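PDB 2FU2: hypothetical protein SPy2152 from Streptococcus pyogenes, which probably confers immunity to a bacteriocin, as a small helical protein of the EntA_Immun family. Local coordinates for residues E6-E17 with P66-V76. Residues are numbered along the deposited sequence; the frame is centred on the assembly and turned at random.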
loop_
_atom_site.group_PDB
_atom_site.type_symbol
_atom_site.label_atom_id
_atom_site.label_comp_id
_atom_site.label_asym_id
_atom_site.label_seq_id
_atom_site.Cartn_x
_atom_site.Cartn_y
_atom_site.Cartn_z
ATOM N N GLU A 6 -9.791 -6.049 3.394
ATOM C CA GLU A 6 -9.847 -4.604 3.544
ATOM C C GLU A 6 -8.480 -4.059 3.144
ATOM O O GLU A 6 -8.394 -3.023 2.475
ATOM C CB GLU A 6 -10.207 -4.187 4.988
ATOM C CG GLU A 6 -11.582 -4.605 5.378
ATOM C CD GLU A 6 -11.938 -4.458 6.887
ATOM O OE1 GLU A 6 -11.171 -4.932 7.765
ATOM O OE2 GLU A 6 -13.030 -3.904 7.178
ATOM N N ILE A 7 -7.414 -4.751 3.546
ATOM C CA ILE A 7 -6.063 -4.306 3.174
ATOM C C ILE A 7 -5.833 -4.465 1.646
ATOM O O ILE A 7 -5.264 -3.558 0.986
ATOM C CB ILE A 7 -4.988 -5.021 4.022
ATOM C CG1 ILE A 7 -5.293 -4.784 5.526
ATOM C CG2 ILE A 7 -3.489 -4.636 3.550
ATOM C CD1 ILE A 7 -4.292 -5.325 6.437
ATOM N N LEU A 8 -6.313 -5.574 1.094
ATOM C CA LEU A 8 -6.181 -5.819 -0.335
ATOM C C LEU A 8 -6.936 -4.737 -1.105
ATOM O O LEU A 8 -6.373 -4.131 -2.043
ATOM C CB LEU A 8 -6.675 -7.202 -0.706
ATOM C CG LEU A 8 -6.548 -7.644 -2.185
ATOM C CD1 LEU A 8 -5.127 -7.602 -2.806
ATOM C CD2 LEU A 8 -7.104 -9.092 -2.341
ATOM N N ASP A 9 -8.173 -4.432 -0.674
ATOM C CA ASP A 9 -8.902 -3.364 -1.313
ATOM C C ASP A 9 -8.228 -1.968 -1.208
ATOM O O ASP A 9 -8.105 -1.245 -2.245
ATOM C CB ASP A 9 -10.340 -3.307 -0.806
ATOM C CG ASP A 9 -11.184 -4.480 -1.300
ATOM O OD1 ASP A 9 -10.718 -5.216 -2.191
ATOM O OD2 ASP A 9 -12.305 -4.662 -0.774
ATOM N N ALA A 10 -7.786 -1.604 0.022
ATOM C CA ALA A 10 -6.958 -0.435 0.242
ATOM C C ALA A 10 -5.723 -0.353 -0.655
ATOM O O ALA A 10 -5.448 0.725 -1.210
ATOM C CB ALA A 10 -6.563 -0.294 1.734
ATOM N N LEU A 11 -4.975 -1.440 -0.809
ATOM C CA LEU A 11 -3.906 -1.489 -1.867
ATOM C C LEU A 11 -4.415 -1.175 -3.244
ATOM O O LEU A 11 -3.708 -0.467 -3.999
ATOM C CB LEU A 11 -3.253 -2.852 -1.969
ATOM C CG LEU A 11 -2.376 -3.026 -0.757
ATOM C CD1 LEU A 11 -2.215 -4.451 -0.354
ATOM C CD2 LEU A 11 -0.979 -2.365 -1.022
ATOM N N SER A 12 -5.620 -1.662 -3.587
ATOM C CA SER A 12 -6.105 -1.510 -4.966
ATOM C C SER A 12 -6.481 -0.063 -5.199
ATOM O O SER A 12 -6.271 0.474 -6.300
ATOM C CB SER A 12 -7.313 -2.406 -5.269
ATOM O OG SER A 12 -6.878 -3.749 -5.196
ATOM N N LYS A 13 -7.068 0.537 -4.159
ATOM C CA LYS A 13 -7.428 1.949 -4.152
ATOM C C LYS A 13 -6.201 2.818 -4.364
ATOM O O LYS A 13 -6.207 3.706 -5.195
ATOM C CB LYS A 13 -8.105 2.329 -2.848
ATOM C CG LYS A 13 -8.952 3.621 -3.021
ATOM C CD LYS A 13 -9.360 4.235 -1.714
ATOM C CE LYS A 13 -10.779 4.115 -1.566
ATOM N NZ LYS A 13 -11.254 4.433 -2.933
ATOM N N VAL A 14 -5.149 2.564 -3.606
ATOM C CA VAL A 14 -3.860 3.239 -3.841
ATOM C C VAL A 14 -3.297 3.001 -5.276
ATOM O O VAL A 14 -2.955 3.963 -6.020
ATOM C CB VAL A 14 -2.806 2.811 -2.783
ATOM C CG1 VAL A 14 -1.435 3.259 -3.192
ATOM C CG2 VAL A 14 -3.195 3.368 -1.395
ATOM N N TYR A 15 -3.221 1.738 -5.663
ATOM C CA TYR A 15 -2.802 1.376 -7.028
ATOM C C TYR A 15 -3.533 2.181 -8.122
ATOM O O TYR A 15 -2.904 2.684 -9.003
ATOM C CB TYR A 15 -2.972 -0.141 -7.228
ATOM C CG TYR A 15 -2.681 -0.643 -8.616
ATOM C CD1 TYR A 15 -1.394 -0.994 -8.984
ATOM C CD2 TYR A 15 -3.722 -0.846 -9.524
ATOM C CE1 TYR A 15 -1.119 -1.411 -10.239
ATOM C CE2 TYR A 15 -3.475 -1.318 -10.803
ATOM C CZ TYR A 15 -2.162 -1.599 -11.162
ATOM O OH TYR A 15 -1.896 -2.055 -12.432
ATOM N N SER A 16 -4.866 2.289 -8.046
ATOM C CA SER A 16 -5.625 3.009 -9.057
ATOM C C SER A 16 -5.325 4.521 -9.117
ATOM O O SER A 16 -5.839 5.162 -10.020
ATOM C CB SER A 16 -7.154 2.804 -8.869
ATOM O OG SER A 16 -7.593 3.445 -7.645
ATOM N N GLU A 17 -4.531 5.080 -8.173
ATOM C CA GLU A 17 -4.328 6.518 -8.086
ATOM C C GLU A 17 -3.450 6.982 -9.240
ATOM O O GLU A 17 -2.360 6.425 -9.443
ATOM C CB GLU A 17 -3.631 6.898 -6.766
ATOM C CG GLU A 17 -4.521 6.847 -5.539
ATOM C CD GLU A 17 -5.538 7.994 -5.486
ATOM O OE1 GLU A 17 -5.386 9.051 -6.153
ATOM O OE2 GLU A 17 -6.502 7.852 -4.738
ATOM N N PRO A 66 -2.464 11.344 -1.624
ATOM C CA PRO A 66 -3.925 11.214 -1.636
ATOM C C PRO A 66 -4.432 10.494 -0.365
ATOM O O PRO A 66 -3.652 9.740 0.269
ATOM C CB PRO A 66 -4.166 10.367 -2.875
ATOM C CG PRO A 66 -2.939 10.548 -3.713
ATOM C CD PRO A 66 -1.826 10.680 -2.776
ATOM N N LYS A 67 -5.705 10.705 -0.005
ATOM C CA LYS A 67 -6.287 10.112 1.189
ATOM C C LYS A 67 -6.035 8.606 1.249
ATOM O O LYS A 67 -5.724 8.067 2.320
ATOM C CB LYS A 67 -7.805 10.417 1.298
ATOM C CG LYS A 67 -8.560 9.819 2.563
ATOM C CD LYS A 67 -9.866 10.557 3.056
ATOM C CE LYS A 67 -10.973 10.802 1.936
ATOM N NZ LYS A 67 -12.410 11.370 2.281
ATOM N N SER A 68 -6.159 7.935 0.093
ATOM C CA SER A 68 -6.065 6.471 0.060
ATOM C C SER A 68 -4.737 5.959 0.605
ATOM O O SER A 68 -4.656 4.897 1.201
ATOM C CB SER A 68 -6.297 5.947 -1.359
ATOM O OG SER A 68 -5.339 6.454 -2.266
ATOM N N ILE A 69 -3.700 6.741 0.425
ATOM C CA ILE A 69 -2.343 6.392 0.883
ATOM C C ILE A 69 -2.319 6.432 2.392
ATOM O O ILE A 69 -1.856 5.502 3.059
ATOM C CB ILE A 69 -1.331 7.332 0.243
ATOM C CG1 ILE A 69 -1.366 7.115 -1.288
ATOM C CG2 ILE A 69 0.091 7.172 0.865
ATOM C CD1 ILE A 69 -0.047 6.737 -1.948
ATOM N N PHE A 70 -2.893 7.482 2.934
ATOM C CA PHE A 70 -3.021 7.567 4.378
ATOM C C PHE A 70 -3.957 6.528 4.959
ATOM O O PHE A 70 -3.700 6.020 6.068
ATOM C CB PHE A 70 -3.445 8.960 4.790
ATOM C CG PHE A 70 -2.333 9.997 4.666
ATOM C CD1 PHE A 70 -1.207 9.952 5.510
ATOM C CD2 PHE A 70 -2.411 11.016 3.696
ATOM C CE1 PHE A 70 -0.164 10.944 5.388
ATOM C CE2 PHE A 70 -1.416 12.002 3.582
ATOM C CZ PHE A 70 -0.291 11.972 4.412
ATOM N N ASP A 71 -5.055 6.241 4.244
ATOM C CA ASP A 71 -5.950 5.187 4.622
ATOM C C ASP A 71 -5.271 3.796 4.735
ATOM O O ASP A 71 -5.291 3.172 5.797
ATOM C CB ASP A 71 -7.099 5.104 3.617
ATOM C CG ASP A 71 -8.119 6.218 3.777
ATOM O OD1 ASP A 71 -8.059 7.040 4.727
ATOM O OD2 ASP A 71 -8.996 6.270 2.895
ATOM N N LEU A 72 -4.698 3.314 3.628
ATOM C CA LEU A 72 -3.793 2.181 3.628
ATOM C C LEU A 72 -2.737 2.245 4.719
ATOM O O LEU A 72 -2.541 1.294 5.488
ATOM C CB LEU A 72 -3.072 2.055 2.264
ATOM C CG LEU A 72 -2.086 0.909 2.130
ATOM C CD1 LEU A 72 -2.708 -0.478 2.549
ATOM C CD2 LEU A 72 -1.607 0.844 0.679
ATOM N N SER A 73 -2.019 3.321 4.783
ATOM C CA SER A 73 -0.990 3.424 5.857
ATOM C C SER A 73 -1.569 3.087 7.238
ATOM O O SER A 73 -0.975 2.340 7.983
ATOM C CB SER A 73 -0.431 4.831 5.932
ATOM O OG SER A 73 0.551 4.912 6.939
ATOM N N ARG A 74 -2.761 3.647 7.538
ATOM C CA ARG A 74 -3.418 3.477 8.781
ATOM C C ARG A 74 -3.728 1.999 9.072
ATOM O O ARG A 74 -3.477 1.477 10.176
ATOM C CB ARG A 74 -4.703 4.307 8.766
ATOM C CG ARG A 74 -5.518 4.076 9.985
ATOM C CD ARG A 74 -6.974 4.175 9.757
ATOM N NE ARG A 74 -7.617 3.975 11.044
ATOM C CZ ARG A 74 -8.857 4.354 11.308
ATOM N NH1 ARG A 74 -9.568 4.952 10.356
ATOM N NH2 ARG A 74 -9.372 4.152 12.509
ATOM N N LEU A 75 -4.291 1.342 8.068
ATOM C CA LEU A 75 -4.641 -0.037 8.165
ATOM C C LEU A 75 -3.467 -0.976 8.461
ATOM O O LEU A 75 -3.618 -1.884 9.281
ATOM C CB LEU A 75 -5.382 -0.496 6.887
ATOM C CG LEU A 75 -6.749 0.142 6.619
ATOM C CD1 LEU A 75 -7.457 -0.561 5.468
ATOM C CD2 LEU A 75 -7.633 0.059 7.854
ATOM N N VAL A 76 -2.346 -0.835 7.751
ATOM C CA VAL A 76 -1.217 -1.733 7.976
ATOM C C VAL A 76 -0.486 -1.334 9.234
ATOM O O VAL A 76 0.130 -2.213 9.873
ATOM C CB VAL A 76 -0.185 -1.855 6.775
ATOM C CG1 VAL A 76 -0.860 -2.405 5.602
ATOM C CG2 VAL A 76 0.344 -0.534 6.422
HETATM O O HOH W 1 -6.327 2.884 0.320
HETATM O O HOH W 2 -7.267 9.147 -2.371
#
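The first and last modelled helices of an all-helical bundle, 4-15 and 67-78, pack here through Leu72, a knob set among Ile7, Ala10, Leu11 and Val14. The segment axes approach to 8.7 Å and run nearly antiparallel, 155° between their directions; the small Ala10 and Ser68 fall where the backbones come close. The fork at Leu72 CG splits the contact: CD1 lies 3.9 Å from Ala10 CB, while CD2 is wedged between Val14 CG2 (3.6 Å) and Leu11 CD2. Ala10 CB also takes Leu75 CD1 at 3.8 Å, so one methyl is shared by successive turns of the facing helix. Beyond this knob, Ile7 CG2 reaches Val76 CG1, and at the other end the side chains of Val14 and Ile69 meet at about a right angle, CG1 to CD1. Leu72 and Val76 also touch helix 44-60, which places these two in the bundle interior, while Ala10 and Leu75 lie nearer its edge.

Polar links complete the end near Ser68. Ser68 OG donates to Glu17 OE2 at 3.1 Å, meeting it from above the carboxylate plane, 39° out of it. The bend of Glu17 at chi2 (-73°) turns its carboxylate back to this hydroxyl and lays OE1 3.7 Å from Pro66 CB. One water donates to the same OE2 and accepts from Ser68 N, so Glu17 grips the first turn of helix 67-78 both directly and through solvent. A second water donates to Ala10 O and Ser68 O, 2.8 Å from each, tying the two backbones together. Such antiparallel knob-into-hole packing of these two helices is consistent with the antiparallel helical bundle of pediocin-like bacteriocin immunity proteins.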